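Local coordinates for neuraminidase (Influenza A virus, PDB 4GDI), which is a neuraminidase-like viral surface glycoprotein, a homotetramer of beta-propeller subunits, whose cleavage of terminal sialic acids is only presumed, at residues T51-S63 with M73-G85. Numbering follows the deposited sequence.
Sequences TSCFKFFIAYGLS and MEWEESLYKTPIG
With CG wedged between its backbone N and carbonyl carbon (chi1 80°) and the chain extended beyond, Lys81 runs alongside the ring of Phe56 and ends over that of Phe54. CB lies over one face of the Phe56 ring, a CH-pi contact 4.0 Å from its centroid, while NZ stands 3.9 Å from the centroid of the Phe54 ring, almost on the ring normal: a cation-pi interaction. One aliphatic chain thus spans two rings, with Leu79 CD1 meeting the edge of Phe56. On the other face of the sheet the Phe57 ring, at chi1 64°, turns back over the partner strand. It receives Tyr80 CB on one face, CZ to CB being 3.5 Å, and Thr82 OG1 at its edge; Ser93 and Ser88 hydrogen-bond that hydroxyl. The Phe57 and Tyr80 rings are near parallel but slid too far apart to overlap much, and Ala59 CB packs against Tyr80 CE1. Antiparallel backbone bonds link Lys55 with Thr82 and Phe57 with Tyr80, in both directions; Ile84 N to Cys53 O (3.1 Å) adds a bond at one end. Beyond Ala59 the regular pairing gives way to looser contacts. Two waters lie by Ala59 O: one, doubtfully close, is also near Glu76 O and accepts from Ser78 N; the other is near Glu77 OE1, which is salt-bridged to Arg43. Met73 reaches back, placing SD 3.4 Å from Gly61 N. This is a strand pair within one antiparallel propeller blade. Strand 53-64 is hydrogen-bonded along its far edge by strands 39-42 and 44-48, where the Cys48-Cys53 disulfide ties the turn; strand 78-83 pairs onward with strand 94-98. Leu79 and Lys81 face strand 111-117 of another sheet, whereas Met73 and Tyr80 pack on Pro29 and Phe28 of a neighbouring subunit.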
loop_
_atom_site.group_PDB
_atom_site.type_symbol
_atom_site.label_atom_id
_atom_site.label_comp_id
_atom_site.label_asym_id
_atom_site.label_seq_id
_atom_site.Cartn_x
_atom_site.Cartn_y
_atom_site.Cartn_z
ATOM N N THR A 51 -14.092 -10.768 -2.257
ATOM C CA THR A 51 -13.561 -10.362 -0.966
ATOM C C THR A 51 -14.013 -8.979 -0.529
ATOM O O THR A 51 -14.429 -8.789 0.614
ATOM C CB THR A 51 -12.029 -10.365 -1.018
ATOM O OG1 THR A 51 -11.585 -11.714 -1.103
ATOM C CG2 THR A 51 -11.440 -9.709 0.228
ATOM N N SER A 52 -13.911 -8.012 -1.430
ATOM C CA SER A 52 -14.258 -6.632 -1.103
ATOM C C SER A 52 -14.832 -5.874 -2.300
ATOM O O SER A 52 -14.915 -6.401 -3.414
ATOM C CB SER A 52 -13.034 -5.902 -0.548
ATOM O OG SER A 52 -11.971 -5.924 -1.479
ATOM N N CYS A 53 -15.214 -4.624 -2.062
ATOM C CA CYS A 53 -15.899 -3.835 -3.076
ATOM C C CYS A 53 -15.093 -2.600 -3.440
ATOM O O CYS A 53 -14.251 -2.133 -2.667
ATOM C CB CYS A 53 -17.292 -3.458 -2.585
ATOM S SG CYS A 53 -18.283 -4.896 -2.194
ATOM N N PHE A 54 -15.336 -2.101 -4.644
ATOM C CA PHE A 54 -14.572 -0.996 -5.192
ATOM C C PHE A 54 -15.511 0.057 -5.769
ATOM O O PHE A 54 -16.634 -0.242 -6.179
ATOM C CB PHE A 54 -13.617 -1.485 -6.295
ATOM C CG PHE A 54 -12.629 -2.519 -5.825
ATOM C CD1 PHE A 54 -12.980 -3.864 -5.788
ATOM C CD2 PHE A 54 -11.358 -2.145 -5.406
ATOM C CE1 PHE A 54 -12.078 -4.833 -5.336
ATOM C CE2 PHE A 54 -10.447 -3.105 -4.941
ATOM C CZ PHE A 54 -10.812 -4.454 -4.915
ATOM N N LYS A 55 -15.019 1.286 -5.787
ATOM C CA LYS A 55 -15.635 2.384 -6.509
ATOM C C LYS A 55 -14.961 2.503 -7.870
ATOM O O LYS A 55 -13.757 2.744 -7.956
ATOM C CB LYS A 55 -15.472 3.689 -5.723
ATOM C CG LYS A 55 -15.983 4.919 -6.462
ATOM C CD LYS A 55 -15.979 6.157 -5.570
ATOM C CE LYS A 55 -15.114 7.262 -6.162
ATOM N NZ LYS A 55 -14.740 8.299 -5.163
ATOM N N PHE A 56 -15.743 2.315 -8.928
ATOM C CA PHE A 56 -15.301 2.562 -10.288
ATOM C C PHE A 56 -15.833 3.937 -10.696
ATOM O O PHE A 56 -16.971 4.273 -10.383
ATOM C CB PHE A 56 -15.849 1.494 -11.235
ATOM C CG PHE A 56 -15.232 0.139 -11.044
ATOM C CD1 PHE A 56 -15.651 -0.679 -10.021
ATOM C CD2 PHE A 56 -14.248 -0.317 -11.903
ATOM C CE1 PHE A 56 -15.091 -1.915 -9.846
ATOM C CE2 PHE A 56 -13.690 -1.560 -11.729
ATOM C CZ PHE A 56 -14.103 -2.349 -10.706
ATOM N N PHE A 57 -15.029 4.711 -11.412
ATOM C CA PHE A 57 -15.412 6.074 -11.750
ATOM C C PHE A 57 -14.576 6.687 -12.867
ATOM O O PHE A 57 -13.457 6.247 -13.136
ATOM C CB PHE A 57 -15.323 6.969 -10.509
ATOM C CG PHE A 57 -13.930 7.127 -9.962
ATOM C CD1 PHE A 57 -13.418 6.219 -9.058
ATOM C CD2 PHE A 57 -13.145 8.206 -10.333
ATOM C CE1 PHE A 57 -12.133 6.369 -8.551
ATOM C CE2 PHE A 57 -11.862 8.364 -9.824
ATOM C CZ PHE A 57 -11.358 7.447 -8.935
ATOM N N ILE A 58 -15.134 7.705 -13.523
ATOM C CA ILE A 58 -14.382 8.462 -14.505
ATOM C C ILE A 58 -13.760 9.640 -13.762
ATOM O O ILE A 58 -14.467 10.382 -13.069
ATOM C CB ILE A 58 -15.278 8.979 -15.649
ATOM C CG1 ILE A 58 -16.130 7.849 -16.240
ATOM C CG2 ILE A 58 -14.434 9.621 -16.738
ATOM C CD1 ILE A 58 -15.321 6.671 -16.773
ATOM N N ALA A 59 -12.448 9.814 -13.889
ATOM C CA ALA A 59 -11.773 10.945 -13.244
ATOM C C ALA A 59 -11.922 12.188 -14.106
ATOM O O ALA A 59 -11.838 12.106 -15.331
ATOM C CB ALA A 59 -10.301 10.648 -13.037
ATOM N N TYR A 60 -12.140 13.337 -13.478
ATOM C CA TYR A 60 -12.186 14.579 -14.235
ATOM C C TYR A 60 -11.290 15.668 -13.672
ATOM O O TYR A 60 -11.161 16.739 -14.277
ATOM C CB TYR A 60 -13.612 15.098 -14.371
ATOM C CG TYR A 60 -14.213 15.639 -13.112
ATOM C CD1 TYR A 60 -14.020 16.969 -12.740
ATOM C CD2 TYR A 60 -15.002 14.837 -12.303
ATOM C CE1 TYR A 60 -14.584 17.475 -11.590
ATOM C CE2 TYR A 60 -15.570 15.335 -11.146
ATOM C CZ TYR A 60 -15.364 16.652 -10.796
ATOM O OH TYR A 60 -15.937 17.136 -9.640
ATOM N N GLY A 61 -10.654 15.403 -12.542
ATOM C CA GLY A 61 -9.703 16.362 -12.013
ATOM C C GLY A 61 -9.004 15.921 -10.752
ATOM O O GLY A 61 -9.361 14.914 -10.127
ATOM N N LEU A 62 -8.001 16.709 -10.379
ATOM C CA LEU A 62 -7.219 16.473 -9.188
ATOM C C LEU A 62 -7.229 17.749 -8.362
ATOM O O LEU A 62 -6.946 18.823 -8.881
ATOM C CB LEU A 62 -5.781 16.120 -9.580
ATOM C CG LEU A 62 -4.947 15.411 -8.513
ATOM C CD1 LEU A 62 -5.467 14.008 -8.303
ATOM C CD2 LEU A 62 -3.466 15.376 -8.907
ATOM N N SER A 63 -7.526 17.639 -7.077
ATOM C CA SER A 63 -7.559 18.816 -6.213
ATOM C C SER A 63 -6.167 19.349 -5.874
ATOM O O SER A 63 -5.217 18.586 -5.665
ATOM C CB SER A 63 -8.273 18.481 -4.913
ATOM O OG SER A 63 -7.559 17.471 -4.219
ATOM N N MET A 73 -7.089 16.465 -17.415
ATOM C CA MET A 73 -7.813 15.304 -16.887
ATOM C C MET A 73 -9.301 15.362 -17.248
ATOM O O MET A 73 -9.941 14.333 -17.447
ATOM C CB MET A 73 -7.633 15.199 -15.366
ATOM C CG MET A 73 -8.173 13.897 -14.768
ATOM S SD MET A 73 -7.757 13.685 -13.020
ATOM C CE MET A 73 -6.037 13.195 -13.147
ATOM N N GLU A 74 -9.842 16.573 -17.343
ATOM C CA GLU A 74 -11.268 16.753 -17.578
ATOM C C GLU A 74 -11.697 16.271 -18.957
ATOM O O GLU A 74 -12.833 15.819 -19.125
ATOM C CB GLU A 74 -11.655 18.224 -17.400
ATOM C CG GLU A 74 -13.162 18.480 -17.324
ATOM C CD GLU A 74 -13.834 18.495 -18.689
ATOM O OE1 GLU A 74 -13.280 19.115 -19.627
ATOM O OE2 GLU A 74 -14.918 17.883 -18.825
ATOM N N TRP A 75 -10.816 16.367 -19.954
ATOM C CA TRP A 75 -11.238 16.000 -21.303
ATOM C C TRP A 75 -10.510 14.777 -21.847
ATOM O O TRP A 75 -10.918 14.213 -22.862
ATOM C CB TRP A 75 -11.131 17.189 -22.261
ATOM C CG TRP A 75 -9.752 17.666 -22.501
ATOM C CD1 TRP A 75 -8.860 17.169 -23.406
ATOM C CD2 TRP A 75 -9.098 18.757 -21.847
ATOM N NE1 TRP A 75 -7.683 17.880 -23.351
ATOM C CE2 TRP A 75 -7.805 18.862 -22.402
ATOM C CE3 TRP A 75 -9.477 19.656 -20.842
ATOM C CZ2 TRP A 75 -6.891 19.825 -21.985
ATOM C CZ3 TRP A 75 -8.567 20.613 -20.431
ATOM C CH2 TRP A 75 -7.290 20.691 -21.003
ATOM N N GLU A 76 -9.455 14.355 -21.158
ATOM C CA GLU A 76 -8.861 13.043 -21.406
ATOM C C GLU A 76 -9.390 12.066 -20.363
ATOM O O GLU A 76 -8.806 11.901 -19.285
ATOM C CB GLU A 76 -7.343 13.111 -21.338
ATOM C CG GLU A 76 -6.737 13.985 -22.411
ATOM C CD GLU A 76 -5.247 13.770 -22.547
ATOM O OE1 GLU A 76 -4.804 12.604 -22.462
ATOM O OE2 GLU A 76 -4.521 14.767 -22.734
ATOM N N GLU A 77 -10.504 11.425 -20.695
ATOM C CA GLU A 77 -11.289 10.702 -19.711
ATOM C C GLU A 77 -10.814 9.277 -19.540
ATOM O O GLU A 77 -10.734 8.514 -20.511
ATOM C CB GLU A 77 -12.766 10.715 -20.108
ATOM C CG GLU A 77 -13.302 12.114 -20.308
ATOM C CD GLU A 77 -14.812 12.158 -20.434
ATOM O OE1 GLU A 77 -15.488 12.231 -19.387
ATOM O OE2 GLU A 77 -15.316 12.141 -21.577
ATOM N N SER A 78 -10.546 8.919 -18.289
ATOM C CA SER A 78 -10.148 7.553 -17.950
ATOM C C SER A 78 -10.923 7.012 -16.754
ATOM O O SER A 78 -11.278 7.744 -15.819
ATOM C CB SER A 78 -8.643 7.494 -17.669
ATOM O OG SER A 78 -7.891 7.703 -18.859
ATOM N N LEU A 79 -11.185 5.712 -16.817
ATOM C CA LEU A 79 -11.810 4.964 -15.746
ATOM C C LEU A 79 -10.769 4.546 -14.698
ATOM O O LEU A 79 -9.702 4.024 -15.045
ATOM C CB LEU A 79 -12.443 3.705 -16.352
ATOM C CG LEU A 79 -12.974 2.668 -15.374
ATOM C CD1 LEU A 79 -14.245 3.182 -14.678
ATOM C CD2 LEU A 79 -13.220 1.351 -16.118
ATOM N N TYR A 80 -11.110 4.738 -13.428
ATOM C CA TYR A 80 -10.259 4.389 -12.294
ATOM C C TYR A 80 -11.063 3.521 -11.346
ATOM O O TYR A 80 -12.291 3.493 -11.414
ATOM C CB TYR A 80 -9.846 5.637 -11.486
ATOM C CG TYR A 80 -8.827 6.547 -12.123
ATOM C CD1 TYR A 80 -9.130 7.270 -13.270
ATOM C CD2 TYR A 80 -7.568 6.718 -11.549
ATOM C CE1 TYR A 80 -8.194 8.121 -13.843
ATOM C CE2 TYR A 80 -6.625 7.565 -12.113
ATOM C CZ TYR A 80 -6.942 8.259 -13.263
ATOM O OH TYR A 80 -6.014 9.110 -13.817
ATOM N N LYS A 81 -10.377 2.836 -10.441
ATOM C CA LYS A 81 -11.055 2.200 -9.330
ATOM C C LYS A 81 -10.272 2.357 -8.040
ATOM O O LYS A 81 -9.034 2.413 -8.027
ATOM C CB LYS A 81 -11.353 0.730 -9.608
ATOM C CG LYS A 81 -10.192 -0.220 -9.419
ATOM C CD LYS A 81 -10.712 -1.651 -9.306
ATOM C CE LYS A 81 -9.587 -2.679 -9.375
ATOM N NZ LYS A 81 -10.024 -4.006 -8.831
ATOM N N THR A 82 -11.031 2.439 -6.959
ATOM C CA THR A 82 -10.509 2.666 -5.618
ATOM C C THR A 82 -11.232 1.732 -4.646
ATOM O O THR A 82 -12.452 1.573 -4.741
ATOM C CB THR A 82 -10.808 4.127 -5.178
ATOM O OG1 THR A 82 -10.175 5.030 -6.087
ATOM C CG2 THR A 82 -10.302 4.392 -3.774
ATOM N N PRO A 83 -10.499 1.123 -3.700
ATOM C CA PRO A 83 -11.177 0.341 -2.652
ATOM C C PRO A 83 -12.193 1.190 -1.908
ATOM O O PRO A 83 -11.921 2.340 -1.572
ATOM C CB PRO A 83 -10.031 -0.081 -1.717
ATOM C CG PRO A 83 -8.813 -0.037 -2.558
ATOM C CD PRO A 83 -9.033 1.080 -3.557
ATOM N N ILE A 84 -13.365 0.627 -1.652
ATOM C CA ILE A 84 -14.471 1.420 -1.128
ATOM C C ILE A 84 -14.115 2.178 0.171
ATOM O O ILE A 84 -14.515 3.336 0.364
ATOM C CB ILE A 84 -15.723 0.537 -0.927
ATOM C CG1 ILE A 84 -16.955 1.411 -0.715
ATOM C CG2 ILE A 84 -15.517 -0.449 0.213
ATOM C CD1 ILE A 84 -17.288 2.259 -1.922
ATOM N N GLY A 85 -13.332 1.553 1.039
ATOM C CA GLY A 85 -12.979 2.182 2.305
ATOM C C GLY A 85 -11.928 3.285 2.260
ATOM O O GLY A 85 -11.632 3.907 3.293
HETATM O O HOH W 1 -9.749 11.396 -16.607
HETATM O O HOH W 2 -13.564 13.216 -17.475
#